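Local coordinates for fusion DH (Streptomyces sp. MJ635-86F5, PDB 6K97), which probably dehydrates beta-hydroxyacyl polyketide intermediates in cremimycin biosynthesis, as an engineered fusion that joins the pieces of a split dehydratase domain, at residues Phe78-Leu83 with Val250-Leu255; Arg218-Ala223 with Ile230-Glu235. All coordinates share one frame; numbering follows the deposited sequence.

Contact 1. Residues Phe78-Leu83 with Val250-Leu255; sequences FVELAL and VHPALL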
# COMPACT_ATOMS: atom_id res chain seq x y z
N PHE A 78 9.24 -0.99 -17.08
CA PHE A 78 8.35 0.01 -16.45
C PHE A 78 6.98 0.05 -17.17
O PHE A 78 5.93 0.17 -16.56
CB PHE A 78 8.99 1.37 -16.48
CG PHE A 78 10.18 1.52 -15.56
CD1 PHE A 78 10.03 1.35 -14.20
CD2 PHE A 78 11.43 1.82 -16.05
CE1 PHE A 78 11.12 1.45 -13.35
CE2 PHE A 78 12.53 1.96 -15.20
CZ PHE A 78 12.36 1.79 -13.86
N VAL A 79 7.01 -0.11 -18.48
CA VAL A 79 5.77 -0.30 -19.25
C VAL A 79 4.97 -1.50 -18.75
O VAL A 79 3.73 -1.38 -18.55
CB VAL A 79 6.07 -0.48 -20.71
CG1 VAL A 79 4.82 -0.80 -21.48
CG2 VAL A 79 6.65 0.81 -21.26
N GLU A 80 5.65 -2.63 -18.53
CA GLU A 80 4.95 -3.80 -18.06
C GLU A 80 4.25 -3.51 -16.70
O GLU A 80 3.10 -3.89 -16.48
CB GLU A 80 5.87 -4.97 -17.94
CG GLU A 80 5.27 -6.21 -17.25
CD GLU A 80 4.11 -6.86 -18.02
OE1 GLU A 80 3.90 -6.52 -19.25
OE2 GLU A 80 3.46 -7.76 -17.43
N LEU A 81 4.97 -2.82 -15.80
CA LEU A 81 4.42 -2.55 -14.50
C LEU A 81 3.15 -1.72 -14.65
O LEU A 81 2.16 -2.04 -14.02
CB LEU A 81 5.43 -1.80 -13.66
CG LEU A 81 6.60 -2.67 -13.22
CD1 LEU A 81 7.70 -1.84 -12.64
CD2 LEU A 81 6.18 -3.77 -12.26
N ALA A 82 3.16 -0.71 -15.52
CA ALA A 82 2.00 0.11 -15.77
C ALA A 82 0.84 -0.69 -16.41
O ALA A 82 -0.30 -0.49 -16.07
CB ALA A 82 2.36 1.28 -16.65
N LEU A 83 1.17 -1.61 -17.31
CA LEU A 83 0.16 -2.49 -17.88
C LEU A 83 -0.54 -3.28 -16.77
O LEU A 83 -1.77 -3.35 -16.77
CB LEU A 83 0.75 -3.43 -18.94
CG LEU A 83 1.17 -2.67 -20.22
CD1 LEU A 83 2.01 -3.56 -21.13
CD2 LEU A 83 -0.02 -2.11 -20.98
N VAL A 250 3.07 -8.10 -21.39
CA VAL A 250 4.02 -8.26 -22.48
C VAL A 250 5.47 -8.32 -21.95
O VAL A 250 5.96 -7.38 -21.40
CB VAL A 250 3.93 -7.10 -23.49
CG1 VAL A 250 4.78 -7.44 -24.69
CG2 VAL A 250 2.51 -6.85 -23.93
N HIS A 251 6.13 -9.44 -22.15
CA HIS A 251 7.41 -9.74 -21.63
C HIS A 251 8.28 -8.56 -22.05
O HIS A 251 8.38 -8.25 -23.22
CB HIS A 251 7.93 -11.09 -22.21
CG HIS A 251 9.11 -11.68 -21.47
ND1 HIS A 251 10.31 -11.02 -21.34
CD2 HIS A 251 9.28 -12.86 -20.83
CE1 HIS A 251 11.16 -11.77 -20.66
NE2 HIS A 251 10.56 -12.89 -20.34
N PRO A 252 8.91 -7.90 -21.08
CA PRO A 252 9.73 -6.76 -21.37
C PRO A 252 10.85 -7.00 -22.40
O PRO A 252 11.12 -6.11 -23.18
CB PRO A 252 10.33 -6.43 -20.02
CG PRO A 252 9.27 -6.84 -19.04
CD PRO A 252 8.67 -8.07 -19.64
N ALA A 253 11.45 -8.19 -22.43
CA ALA A 253 12.44 -8.55 -23.48
C ALA A 253 11.84 -8.61 -24.90
O ALA A 253 12.48 -8.23 -25.89
CB ALA A 253 13.10 -9.89 -23.16
N LEU A 254 10.59 -9.03 -25.00
CA LEU A 254 9.92 -9.15 -26.30
C LEU A 254 9.65 -7.78 -26.83
O LEU A 254 10.04 -7.40 -27.98
CB LEU A 254 8.66 -9.91 -26.11
CG LEU A 254 7.81 -10.40 -27.23
CD1 LEU A 254 8.58 -11.36 -28.11
CD2 LEU A 254 6.61 -11.12 -26.59
N LEU A 255 9.09 -6.94 -25.97
CA LEU A 255 8.81 -5.56 -26.39
C LEU A 255 10.09 -4.79 -26.65
O LEU A 255 10.16 -4.05 -27.62
CB LEU A 255 7.98 -4.86 -25.35
CG LEU A 255 7.46 -3.50 -25.83
CD1 LEU A 255 6.48 -3.61 -26.97
CD2 LEU A 255 6.73 -2.87 -24.66

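Contact 2. Residues Arg218-Ala223 with Ile230-Glu235; sequences RGLRAA and IYADVE. With SO4 (sulfate ion), chain C.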
# COMPACT_ATOMS: atom_id res chain seq x y z
N ARG A 218 18.36 -10.51 -26.57
CA ARG A 218 18.70 -10.54 -28.00
C ARG A 218 17.55 -11.27 -28.68
O ARG A 218 17.74 -12.34 -29.24
CB ARG A 218 20.02 -11.24 -28.25
CG ARG A 218 21.22 -10.45 -27.81
CD ARG A 218 22.45 -10.84 -28.60
NE ARG A 218 22.82 -12.21 -28.30
CZ ARG A 218 23.57 -12.60 -27.26
NH1 ARG A 218 24.02 -11.74 -26.34
NH2 ARG A 218 23.82 -13.89 -27.07
N GLY A 219 16.37 -10.68 -28.64
CA GLY A 219 15.15 -11.31 -29.12
C GLY A 219 14.75 -10.98 -30.54
O GLY A 219 13.86 -11.60 -31.07
N LEU A 220 15.45 -10.06 -31.19
CA LEU A 220 15.20 -9.79 -32.61
C LEU A 220 15.73 -10.93 -33.48
O LEU A 220 16.89 -10.97 -33.74
CB LEU A 220 15.83 -8.44 -33.00
CG LEU A 220 15.68 -7.99 -34.46
CD1 LEU A 220 14.24 -7.73 -34.82
CD2 LEU A 220 16.50 -6.74 -34.77
N ARG A 221 14.88 -11.83 -33.95
CA ARG A 221 15.31 -12.97 -34.78
C ARG A 221 15.50 -12.64 -36.29
O ARG A 221 16.29 -13.29 -36.95
CB ARG A 221 14.32 -14.17 -34.69
CG ARG A 221 14.06 -14.93 -33.38
CD ARG A 221 15.00 -14.93 -32.17
NE ARG A 221 16.42 -14.80 -32.42
CZ ARG A 221 17.33 -14.61 -31.47
NH1 ARG A 221 16.97 -14.55 -30.18
NH2 ARG A 221 18.61 -14.49 -31.79
N ALA A 222 14.74 -11.68 -36.83
CA ALA A 222 14.69 -11.38 -38.28
C ALA A 222 14.09 -10.00 -38.54
O ALA A 222 13.30 -9.52 -37.78
CB ALA A 222 13.90 -12.44 -39.03
N ALA A 223 14.49 -9.33 -39.62
CA ALA A 223 13.99 -7.99 -39.90
C ALA A 223 14.19 -7.56 -41.34
O ALA A 223 15.19 -7.87 -41.94
CB ALA A 223 14.67 -7.01 -38.98
N ILE A 230 9.84 -0.61 -40.94
CA ILE A 230 10.55 -1.82 -40.59
C ILE A 230 9.60 -2.89 -40.10
O ILE A 230 8.64 -2.59 -39.43
CB ILE A 230 11.56 -1.52 -39.49
CG1 ILE A 230 12.45 -0.35 -39.94
CG2 ILE A 230 12.35 -2.77 -39.18
CD1 ILE A 230 13.10 0.38 -38.80
N TYR A 231 9.88 -4.14 -40.46
CA TYR A 231 9.12 -5.30 -40.00
C TYR A 231 10.03 -6.25 -39.26
O TYR A 231 11.11 -6.57 -39.75
CB TYR A 231 8.52 -6.04 -41.19
CG TYR A 231 7.50 -5.23 -41.93
CD1 TYR A 231 7.88 -4.38 -42.98
CD2 TYR A 231 6.16 -5.27 -41.57
CE1 TYR A 231 6.95 -3.62 -43.66
CE2 TYR A 231 5.22 -4.49 -42.25
CZ TYR A 231 5.63 -3.69 -43.30
OH TYR A 231 4.70 -2.93 -43.98
N ALA A 232 9.62 -6.71 -38.08
CA ALA A 232 10.50 -7.51 -37.23
C ALA A 232 9.81 -8.74 -36.66
O ALA A 232 8.68 -8.64 -36.17
CB ALA A 232 10.98 -6.63 -36.10
N ASP A 233 10.49 -9.89 -36.69
CA ASP A 233 10.07 -11.03 -35.90
C ASP A 233 10.89 -11.00 -34.61
O ASP A 233 12.12 -11.00 -34.66
CB ASP A 233 10.28 -12.33 -36.64
CG ASP A 233 9.27 -12.55 -37.75
OD1 ASP A 233 8.49 -11.63 -38.07
OD2 ASP A 233 9.23 -13.67 -38.28
N VAL A 234 10.20 -10.97 -33.48
CA VAL A 234 10.84 -11.01 -32.18
C VAL A 234 10.29 -12.18 -31.37
O VAL A 234 9.17 -12.62 -31.58
CB VAL A 234 10.70 -9.68 -31.40
CG1 VAL A 234 11.19 -8.53 -32.24
CG2 VAL A 234 9.26 -9.39 -31.02
N GLU A 235 11.12 -12.68 -30.48
CA GLU A 235 10.81 -13.80 -29.62
C GLU A 235 11.58 -13.56 -28.31
O GLU A 235 12.39 -12.67 -28.26
CB GLU A 235 11.17 -15.12 -30.26
CG GLU A 235 10.16 -16.21 -29.90
CD GLU A 235 10.30 -17.48 -30.72
OE1 GLU A 235 11.32 -17.61 -31.46
OE2 GLU A 235 9.40 -18.34 -30.58
S SO4 C . 25.50 -13.76 -23.43
O1 SO4 C . 24.31 -13.63 -22.52
O2 SO4 C . 25.75 -12.48 -24.13
O3 SO4 C . 26.70 -14.07 -22.62
O4 SO4 C . 25.30 -14.84 -24.46

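Contact 1. Residues Phe78-Leu83 with Val250-Leu255
E80 lays its CB against the ring of P252, with CG of the proline 4.0 Å from CB of the glutamate, and then bends away to bring its carboxylate to the turn ahead of helix 252-266. CG stands anti to the backbone N (chi1 171°), which carries the chain out from helix 75-88, and the kink at chi2 turns the acid group toward V250. There OE1 accepts from V250 N at 2.8 Å, an almost straight bond (177°) made on the syn side of the carboxylate and 25° out of its plane. The other oxygen, OE2, is held by H34 NE2 and by H249 N, so the buried acid grips two successive backbone N-H groups and a histidine; glutamate is long enough to reach from helix 75-88, and its two oxygens can serve separate donors. Beside the polar link the contact is apolar: V79 CG1 meets L255 CD2 at 4.2 Å, and L83 CD1 meets V250 CG2 at 4.3 Å, with I94, L279 and V284 of the flanking strands packing round these branched side chains. H251 occupies the N-cap position. Its ND1, in the plane of the ring, takes A253 N at 3.2 Å, while W61 meets the imidazole edge-to-face. P252 fits the first turn because no N-H is needed there to bond within the helix, and its carbonyl O is tied to T76 OG1. F78-L83 lies in the first part of the fusion and V250-L255 in the second, so the interface is one of the engineered chain. The side of one central helix against the start of the other, with strands around them, fits the double hot dog fold; in related dehydratases the second helix carries the catalytic aspartate near its start.

Contact 2. Residues Arg218-Ala223 with Ile230-Glu235
A classic beta bulge interrupts the antiparallel hairpin of strands 220-226 and 229-235, in the second part of the fusion: R221 and A222 both face D233. D233 O takes R221 N at 3.0 Å, with a bent N-H angle of 139°, and A222 N only weakly at 3.5 Å. D233 N closes the bulge by bonding A222 O at 3.0 Å; regular pairing resumes at A223 and A232, and on the other side E235 N bonds G219 O at 3.0 Å. The two strand segments run at 163° to each other. G219 suits its place because a CB there would run into E235 O. On the face that bears L220, A223, A232 and V234 the packing is apolar. L220 holds CG anti to its backbone N (chi1 180°), which sends CD1 across the strands to A232 CB at 3.7 Å and V234 CG1 at 4.1 Å; the small alanine accepts the leucine tip closely. On the opposite face the methyl of A222 sits beside D233, whose OD1 forms a salt bridge with R293. Ahead of the strand, R218 meets a sulfate, most likely picked up during crystallisation, edge-on in the guanidinium plane through both terminal nitrogens: NH1 bonds O2 at 2.9 Å and NH2 bonds O4 at 3.1 Å. NH1 also reaches Y213 O, and E215 N is a further donor to the anion. A leucine in place of R218 would probably leave the sulfate without two of its donors and Y213 O without this side-chain N-H. Strand 229-235 is bordered by strand 291-298 through backbone bonds to L292, V294 and I296, A223 pairs with W197, and the apolar face lies on A257 and A261 of helix 252-266, with L202 of helix 199-208 beside L220.

In the fold
The centres of the two contacts lie about 17 Å apart, contact 1 close to the middle of the chain (about 4 Å from its centre) and contact 2 further out, at about 16 Å. They nevertheless touch through L254, which makes no contact with 78-83: its CD1 packs on V234 CG2 at 3.6 Å and on E235 CA at 3.6 Å. Helix 252-266, which follows strand 229-235 in the chain, thus meets the first part of the fusion along one side and the hairpin of the second part along another. In related dehydratases a catalytic aspartate sits near this helix's start, so contact 1 is probably closer to the active site than contact 2, where the sulfate binds.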